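Local coordinates for cytochrome C-type biogenesis protein ccmF (Thermus thermophilus, PDB 6ZMQ) that acts as the membrane-bound heme lyase of cytochrome c maturation, binding heme b and probably taking part in heme transfer across the membrane, at residues A[209-214]-A[290-295]; A[77-82]-A[104-109]. All coordinates share one frame; numbering follows the deposited sequence.

Contact 1 of 2, residues A[209-214]-A[290-295]; sequences AAMATR and WNFAFV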
ATOM      1  N   ALA A 209      18.402 -14.685   7.627  1.00 40.91           N
ATOM      2  CA  ALA A 209      18.774 -15.774   8.500  1.00 42.32           C
ATOM      3  C   ALA A 209      19.045 -17.042   7.703  1.00 46.46           C
ATOM      4  O   ALA A 209      20.105 -17.658   7.882  1.00 56.71           O
ATOM      5  CB  ALA A 209      17.660 -15.974   9.505  1.00 44.38           C
ATOM      6  N   ALA A 210      18.148 -17.371   6.754  1.00 36.99           N
ATOM      7  CA  ALA A 210      18.154 -18.676   6.090  1.00 38.54           C
ATOM      8  C   ALA A 210      19.393 -18.866   5.229  1.00 45.03           C
ATOM      9  O   ALA A 210      20.101 -19.873   5.370  1.00 53.77           O
ATOM     10  CB  ALA A 210      16.900 -18.841   5.230  1.00 25.74           C
ATOM     11  N   MET A 211      19.744 -17.846   4.438  1.00 37.63           N
ATOM     12  CA  MET A 211      20.946 -17.862   3.615  1.00 38.10           C
ATOM     13  C   MET A 211      22.232 -17.833   4.428  1.00 41.99           C
ATOM     14  O   MET A 211      23.297 -18.143   3.880  1.00 53.35           O
ATOM     15  CB  MET A 211      20.961 -16.663   2.661  1.00 39.87           C
ATOM     16  CG  MET A 211      19.964 -16.755   1.529  1.00 41.30           C
ATOM     17  SD  MET A 211      19.579 -15.169   0.745  1.00 61.43           S
ATOM     18  CE  MET A 211      19.667 -13.994   2.106  1.00 63.16           C
ATOM     19  N   ALA A 212      22.170 -17.443   5.699  1.00 40.25           N
ATOM     20  CA  ALA A 212      23.336 -17.600   6.545  1.00 41.78           C
ATOM     21  C   ALA A 212      23.295 -18.873   7.371  1.00 53.93           C
ATOM     22  O   ALA A 212      24.349 -19.334   7.822  1.00 63.80           O
ATOM     23  CB  ALA A 212      23.499 -16.388   7.458  1.00 40.13           C
ATOM     24  N   THR A 213      22.113 -19.453   7.585  1.00 58.57           N
ATOM     25  CA  THR A 213      22.020 -20.653   8.407  1.00 54.80           C
ATOM     26  C   THR A 213      21.995 -21.895   7.516  1.00 48.58           C
ATOM     27  O   THR A 213      22.065 -23.029   8.011  1.00 55.98           O
ATOM     28  CB  THR A 213      20.787 -20.519   9.326  1.00 61.49           C
ATOM     29  OG1 THR A 213      20.850 -19.228   9.939  1.00 85.44           O
ATOM     30  CG2 THR A 213      20.813 -21.481  10.505  1.00 43.95           C
ATOM     31  N   ARG A 214      21.938 -21.670   6.197  1.00 44.94           N
ATOM     32  CA  ARG A 214      22.048 -22.671   5.130  1.00 39.54           C
ATOM     33  C   ARG A 214      20.896 -23.674   5.152  1.00 50.75           C
ATOM     34  O   ARG A 214      21.030 -24.801   4.669  1.00 67.64           O
ATOM     35  CB  ARG A 214      23.411 -23.382   5.130  1.00 41.90           C
ATOM     36  CG  ARG A 214      24.572 -22.429   4.893  1.00 56.81           C
ATOM     37  CD  ARG A 214      25.641 -22.542   5.966  1.00 82.43           C
ATOM     38  NE  ARG A 214      26.548 -21.400   5.922  1.00 77.24           N
ATOM     39  CZ  ARG A 214      27.286 -20.988   6.947  1.00 77.58           C
ATOM     40  NH1 ARG A 214      27.252 -21.647   8.097  1.00 81.97           N
ATOM     41  NH2 ARG A 214      28.077 -19.933   6.818  1.00 73.70           N
ATOM     42  N   TRP A 290      14.632 -17.201  -6.238  1.00 33.18           N
ATOM     43  CA  TRP A 290      13.780 -16.063  -6.558  1.00 29.98           C
ATOM     44  C   TRP A 290      13.010 -15.586  -5.347  1.00 44.28           C
ATOM     45  O   TRP A 290      12.647 -14.413  -5.277  1.00 65.57           O
ATOM     46  CB  TRP A 290      12.817 -16.428  -7.685  1.00 26.49           C
ATOM     47  CG  TRP A 290      13.508 -16.552  -8.999  1.00 33.39           C
ATOM     48  CD1 TRP A 290      13.577 -17.674  -9.769  1.00 31.36           C
ATOM     49  CD2 TRP A 290      14.219 -15.527  -9.716  1.00 56.01           C
ATOM     50  NE1 TRP A 290      14.300 -17.422 -10.908  1.00 35.08           N
ATOM     51  CE2 TRP A 290      14.702 -16.112 -10.900  1.00 53.17           C
ATOM     52  CE3 TRP A 290      14.492 -14.172  -9.473  1.00 73.43           C
ATOM     53  CZ2 TRP A 290      15.448 -15.396 -11.831  1.00 65.11           C
ATOM     54  CZ3 TRP A 290      15.231 -13.468 -10.394  1.00 75.04           C
ATOM     55  CH2 TRP A 290      15.696 -14.076 -11.562  1.00 72.13           C
ATOM     56  N   ASN A 291      12.782 -16.473  -4.375  1.00 40.71           N
ATOM     57  CA  ASN A 291      12.091 -16.066  -3.164  1.00 28.72           C
ATOM     58  C   ASN A 291      12.959 -15.188  -2.295  1.00 35.67           C
ATOM     59  O   ASN A 291      12.472 -14.167  -1.796  1.00 59.29           O
ATOM     60  CB  ASN A 291      11.651 -17.276  -2.365  1.00 32.41           C
ATOM     61  CG  ASN A 291      10.236 -17.598  -2.604  1.00 40.09           C
ATOM     62  OD1 ASN A 291       9.397 -16.720  -2.500  1.00 36.22           O
ATOM     63  ND2 ASN A 291       9.942 -18.855  -2.932  1.00 46.38           N
ATOM     64  N   PHE A 292      14.240 -15.561  -2.140  1.00 31.00           N
ATOM     65  CA  PHE A 292      15.218 -14.736  -1.435  1.00 32.53           C
ATOM     66  C   PHE A 292      15.377 -13.380  -2.122  1.00 34.69           C
ATOM     67  O   PHE A 292      15.334 -12.327  -1.455  1.00 37.55           O
ATOM     68  CB  PHE A 292      16.569 -15.459  -1.385  1.00 35.80           C
ATOM     69  CG  PHE A 292      16.636 -16.607  -0.407  1.00 35.68           C
ATOM     70  CD1 PHE A 292      16.063 -16.506   0.855  1.00 43.12           C
ATOM     71  CD2 PHE A 292      17.327 -17.770  -0.733  1.00 29.32           C
ATOM     72  CE1 PHE A 292      16.142 -17.557   1.765  1.00 41.20           C
ATOM     73  CE2 PHE A 292      17.377 -18.839   0.154  1.00 36.40           C
ATOM     74  CZ  PHE A 292      16.789 -18.725   1.414  1.00 42.76           C
ATOM     75  N   ALA A 293      15.488 -13.400  -3.466  1.00 25.94           N
ATOM     76  CA  ALA A 293      15.579 -12.172  -4.259  1.00 22.77           C
ATOM     77  C   ALA A 293      14.345 -11.288  -4.085  1.00 28.98           C
ATOM     78  O   ALA A 293      14.464 -10.080  -3.838  1.00 39.25           O
ATOM     79  CB  ALA A 293      15.779 -12.520  -5.736  1.00 22.58           C
ATOM     80  N   PHE A 294      13.151 -11.889  -4.147  1.00 30.71           N
ATOM     81  CA  PHE A 294      11.924 -11.109  -4.115  1.00 26.25           C
ATOM     82  C   PHE A 294      11.635 -10.555  -2.727  1.00 29.48           C
ATOM     83  O   PHE A 294      11.124  -9.439  -2.616  1.00 37.34           O
ATOM     84  CB  PHE A 294      10.743 -11.934  -4.620  1.00 26.57           C
ATOM     85  CG  PHE A 294      10.680 -12.046  -6.118  1.00 30.71           C
ATOM     86  CD1 PHE A 294      11.165 -11.023  -6.917  1.00 34.22           C
ATOM     87  CD2 PHE A 294      10.111 -13.159  -6.729  1.00 39.87           C
ATOM     88  CE1 PHE A 294      11.116 -11.116  -8.301  1.00 44.53           C
ATOM     89  CE2 PHE A 294      10.054 -13.260  -8.115  1.00 48.08           C
ATOM     90  CZ  PHE A 294      10.559 -12.235  -8.899  1.00 48.35           C
ATOM     91  N   VAL A 295      11.954 -11.296  -1.659  1.00 24.61           N
ATOM     92  CA  VAL A 295      11.681 -10.755  -0.326  1.00 35.21           C
ATOM     93  C   VAL A 295      12.682  -9.651   0.022  1.00 50.20           C
ATOM     94  O   VAL A 295      12.308  -8.655   0.657  1.00 63.12           O
ATOM     95  CB  VAL A 295      11.627 -11.863   0.749  1.00 35.74           C
ATOM     96  CG1 VAL A 295      12.945 -12.543   0.948  1.00 30.26           C
ATOM     97  CG2 VAL A 295      11.058 -11.327   2.083  1.00 38.08           C
TER

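Contact 2 of 2, residues A[77-82]-A[104-109]; sequences WALLVH and VTPWAA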
ATOM      1  N   TRP A  77       0.187  11.999  24.885  1.00 46.98           N
ATOM      2  CA  TRP A  77       0.093  12.782  26.113  1.00 52.92           C
ATOM      3  C   TRP A  77       0.280  14.271  25.850  1.00 48.91           C
ATOM      4  O   TRP A  77      -0.542  15.086  26.271  1.00 44.50           O
ATOM      5  CB  TRP A  77       1.153  12.235  27.085  1.00 62.91           C
ATOM      6  CG  TRP A  77       1.209  12.705  28.534  1.00 72.49           C
ATOM      7  CD1 TRP A  77       0.943  13.954  29.034  1.00 74.98           C
ATOM      8  CD2 TRP A  77       1.605  11.908  29.656  1.00 70.99           C
ATOM      9  NE1 TRP A  77       1.144  13.977  30.393  1.00 77.96           N
ATOM     10  CE2 TRP A  77       1.546  12.732  30.801  1.00 70.12           C
ATOM     11  CE3 TRP A  77       1.993  10.573  29.804  1.00 76.73           C
ATOM     12  CZ2 TRP A  77       1.861  12.264  32.074  1.00 67.57           C
ATOM     13  CZ3 TRP A  77       2.305  10.109  31.066  1.00 79.07           C
ATOM     14  CH2 TRP A  77       2.238  10.952  32.187  1.00 71.95           C
ATOM     15  N   ALA A  78       1.361  14.633  25.151  1.00 50.17           N
ATOM     16  CA  ALA A  78       1.661  16.037  24.868  1.00 52.47           C
ATOM     17  C   ALA A  78       0.637  16.649  23.921  1.00 54.05           C
ATOM     18  O   ALA A  78       0.267  17.822  24.060  1.00 52.12           O
ATOM     19  CB  ALA A  78       3.067  16.160  24.281  1.00 60.12           C
ATOM     20  N   LEU A  79       0.169  15.867  22.949  1.00 55.98           N
ATOM     21  CA  LEU A  79      -0.849  16.353  22.024  1.00 52.14           C
ATOM     22  C   LEU A  79      -2.213  16.496  22.689  1.00 61.60           C
ATOM     23  O   LEU A  79      -3.041  17.291  22.231  1.00 70.12           O
ATOM     24  CB  LEU A  79      -0.909  15.421  20.821  1.00 43.20           C
ATOM     25  CG  LEU A  79       0.064  15.986  19.801  1.00 44.99           C
ATOM     26  CD1 LEU A  79       0.527  14.966  18.833  1.00 51.45           C
ATOM     27  CD2 LEU A  79      -0.680  17.051  19.076  1.00 47.68           C
ATOM     28  N   LEU A  80      -2.465  15.753  23.764  1.00 50.87           N
ATOM     29  CA  LEU A  80      -3.730  15.880  24.473  1.00 48.22           C
ATOM     30  C   LEU A  80      -3.711  16.988  25.519  1.00 60.55           C
ATOM     31  O   LEU A  80      -4.715  17.694  25.675  1.00 58.02           O
ATOM     32  CB  LEU A  80      -4.092  14.545  25.131  1.00 44.35           C
ATOM     33  CG  LEU A  80      -5.164  13.680  24.467  1.00 40.99           C
ATOM     34  CD1 LEU A  80      -4.766  13.296  23.057  1.00 48.49           C
ATOM     35  CD2 LEU A  80      -5.373  12.435  25.308  1.00 45.23           C
ATOM     36  N   VAL A  81      -2.584  17.191  26.216  1.00 68.04           N
ATOM     37  CA  VAL A  81      -2.515  18.210  27.261  1.00 70.63           C
ATOM     38  C   VAL A  81      -2.228  19.595  26.705  1.00 79.29           C
ATOM     39  O   VAL A  81      -2.194  20.559  27.487  1.00 79.63           O
ATOM     40  CB  VAL A  81      -1.438  17.912  28.329  1.00 67.75           C
ATOM     41  CG1 VAL A  81      -1.713  16.585  29.032  1.00 62.04           C
ATOM     42  CG2 VAL A  81      -0.030  17.985  27.738  1.00 68.11           C
ATOM     43  N   HIS A  82      -2.006  19.710  25.384  1.00 81.87           N
ATOM     44  CA  HIS A  82      -1.784  20.964  24.649  1.00 82.71           C
ATOM     45  C   HIS A  82      -0.559  21.712  25.168  1.00 67.72           C
ATOM     46  O   HIS A  82      -0.561  22.937  25.311  1.00 66.74           O
ATOM     47  CB  HIS A  82      -3.041  21.838  24.650  1.00 86.46           C
ATOM     48  CG  HIS A  82      -4.277  21.082  24.280  1.00 84.08           C
ATOM     49  ND1 HIS A  82      -4.320  20.201  23.220  1.00 80.33           N
ATOM     50  CD2 HIS A  82      -5.504  21.041  24.851  1.00 81.80           C
ATOM     51  CE1 HIS A  82      -5.526  19.670  23.140  1.00 78.15           C
ATOM     52  NE2 HIS A  82      -6.264  20.161  24.118  1.00 84.86           N
ATOM     53  N   VAL A 104      -4.348  11.330  15.632  1.00 51.76           N
ATOM     54  CA  VAL A 104      -3.647  10.983  14.402  1.00 47.42           C
ATOM     55  C   VAL A 104      -2.632  12.050  14.002  1.00 40.33           C
ATOM     56  O   VAL A 104      -1.966  11.914  12.968  1.00 51.13           O
ATOM     57  CB  VAL A 104      -4.631  10.692  13.259  1.00 47.10           C
ATOM     58  CG1 VAL A 104      -5.683   9.678  13.702  1.00 47.45           C
ATOM     59  CG2 VAL A 104      -5.277  11.973  12.743  1.00 50.83           C
ATOM     60  N   THR A 105      -2.477  13.091  14.811  1.00 28.28           N
ATOM     61  CA  THR A 105      -1.297  13.962  14.801  1.00 37.48           C
ATOM     62  C   THR A 105       0.021  13.283  15.242  1.00 41.34           C
ATOM     63  O   THR A 105       1.061  13.644  14.669  1.00 47.44           O
ATOM     64  CB  THR A 105      -1.588  15.208  15.652  1.00 51.64           C
ATOM     65  OG1 THR A 105      -2.811  15.789  15.201  1.00 62.00           O
ATOM     66  CG2 THR A 105      -0.549  16.299  15.452  1.00 46.80           C
ATOM     67  N   PRO A 106       0.085  12.294  16.164  1.00 39.30           N
ATOM     68  CA  PRO A 106       1.388  11.635  16.424  1.00 41.32           C
ATOM     69  C   PRO A 106       2.013  10.840  15.273  1.00 55.63           C
ATOM     70  O   PRO A 106       3.037  10.201  15.509  1.00 69.22           O
ATOM     71  CB  PRO A 106       1.078  10.688  17.593  1.00 35.72           C
ATOM     72  CG  PRO A 106       0.071  11.356  18.304  1.00 44.23           C
ATOM     73  CD  PRO A 106      -0.833  11.897  17.263  1.00 42.14           C
ATOM     74  N   TRP A 107       1.451  10.837  14.055  1.00 57.90           N
ATOM     75  CA  TRP A 107       2.229  10.495  12.871  1.00 44.70           C
ATOM     76  C   TRP A 107       1.994  11.485  11.730  1.00 42.33           C
ATOM     77  O   TRP A 107       2.115  11.104  10.561  1.00 35.76           O
ATOM     78  CB  TRP A 107       1.950   9.039  12.436  1.00 32.79           C
ATOM     79  CG  TRP A 107       0.543   8.698  12.051  1.00 26.04           C
ATOM     80  CD1 TRP A 107      -0.024   8.817  10.815  1.00 34.86           C
ATOM     81  CD2 TRP A 107      -0.477   8.159  12.906  1.00 33.13           C
ATOM     82  NE1 TRP A 107      -1.330   8.392  10.848  1.00 44.15           N
ATOM     83  CE2 TRP A 107      -1.633   7.988  12.122  1.00 40.78           C
ATOM     84  CE3 TRP A 107      -0.528   7.814  14.260  1.00 40.69           C
ATOM     85  CZ2 TRP A 107      -2.822   7.486  12.648  1.00 48.38           C
ATOM     86  CZ3 TRP A 107      -1.713   7.314  14.783  1.00 44.47           C
ATOM     87  CH2 TRP A 107      -2.838   7.157  13.975  1.00 52.13           C
ATOM     88  N   ALA A 108       1.692  12.753  12.046  1.00 40.38           N
ATOM     89  CA  ALA A 108       1.332  13.737  11.021  1.00 47.40           C
ATOM     90  C   ALA A 108       2.533  14.139  10.166  1.00 60.31           C
ATOM     91  O   ALA A 108       2.532  13.946   8.944  1.00 70.34           O
ATOM     92  CB  ALA A 108       0.699  14.973  11.664  1.00 51.14           C
ATOM     93  N   ALA A 109       3.557  14.727  10.779  1.00 56.34           N
ATOM     94  CA  ALA A 109       4.785  15.009  10.053  1.00 60.32           C
ATOM     95  C   ALA A 109       5.812  13.912  10.339  1.00 60.12           C
ATOM     96  O   ALA A 109       5.465  12.809  10.759  1.00 63.75           O
ATOM     97  CB  ALA A 109       5.310  16.403  10.382  1.00 62.35           C
TER

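Contact 1 of 2, residues A[209-214]-A[290-295]
M211 lies over one face of the F292 ring in a Met-aromatic contact between helices 185-213 and 288-307, both predicted to span the membrane. CG of M211 sits almost above the ring centre, 3.5 Å from the F292 centroid and only 9° off the ring normal, so its hydrogens make a CH-pi contact. The sulfur follows on the same face but is displaced toward the root of the phenyl group, with M211 SD 3.5 Å from F292 CG and 3.7 Å from F292 CB. The two side chains thus slide past one another in opposite directions, each reaching toward the other's helix. In both residues CG stands anti to the carbonyl carbon (chi1 -72° for M211), a setting that sends methionine and phenyl into the gap between the helices. No hydrogen bond crosses this buried, wholly apolar interface. A210 adds a methyl that approaches the outer part of the ring obliquely, its CB 3.8 Å from F292 CE1. W219 stacks on F292 and also touches A210, whereas L343 and L344 of helix 325-345 pack against M211. The first helix ends just beyond: R214 leaves the helical conformation with positive phi. Immediately before that break, T213 turns its hydroxyl back one turn along the helix, where OG1 of T213 donates to A209 O at 2.7 Å, from above the carbonyl plane.

Contact 2 of 2, residues A[77-82]-A[104-109]
L79, near the end of helix 61-81, reaches across to T105 and P106 in the connection between helices 99-104 and 110-129. Its CA-CB bond already points at that connection, yet CB and CG serve as a stalk and the touching is left to the two methyl groups. CD1, anti to CA (chi2 157°), goes to the proline ring, where L79 CD1 is 3.7 Å from both P106 CG and P106 CD. The same methyl also lies 3.8 Å from T105 CB, at the junction of the two partners. Of this segment CD2 meets only the threonine, L79 CD2 lying 3.7 Å from T105 CG2, a methyl that CD1 also approaches. In T105 CG2 stands anti to the backbone N, which puts the methyl on the side of the leucine, with OG1 beside that N. All of this is van der Waals contact between buried groups; no hydrogen bond links the segments. V89 and H93 also touch L79, and N92 touches T105, so the helix 87-92 region packs against both partners. Behind the contact the chain bends, with A108 N bonded to T105 O at 2.8 Å, and A109 occupies the N-cap position of the next helix. The arrangement is that of a helix end packed on a proline-containing break between two consecutive helices of a membrane protein.

Contacts 1 and 2 are separate: their centres lie 39 Å apart, their nearest atoms about 24 Å, and each centre is 24 Å from the centre of the chain. Along the sequence they follow in series, contact 2 closing before contact 1 opens. Helix 185-213 relates them. Near its start, A187 accepts a hydrogen bond from W107 NE1 of contact 2, and its final residues, 209-213, make up all but the last residue of the first segment of contact 1. Neither belongs to the heme site with its axial ligands H276 and H510. Bound phosphatidylethanolamine touches neither pair, lying about 9 Å from the M211 side chain and about 11 Å from that of P106.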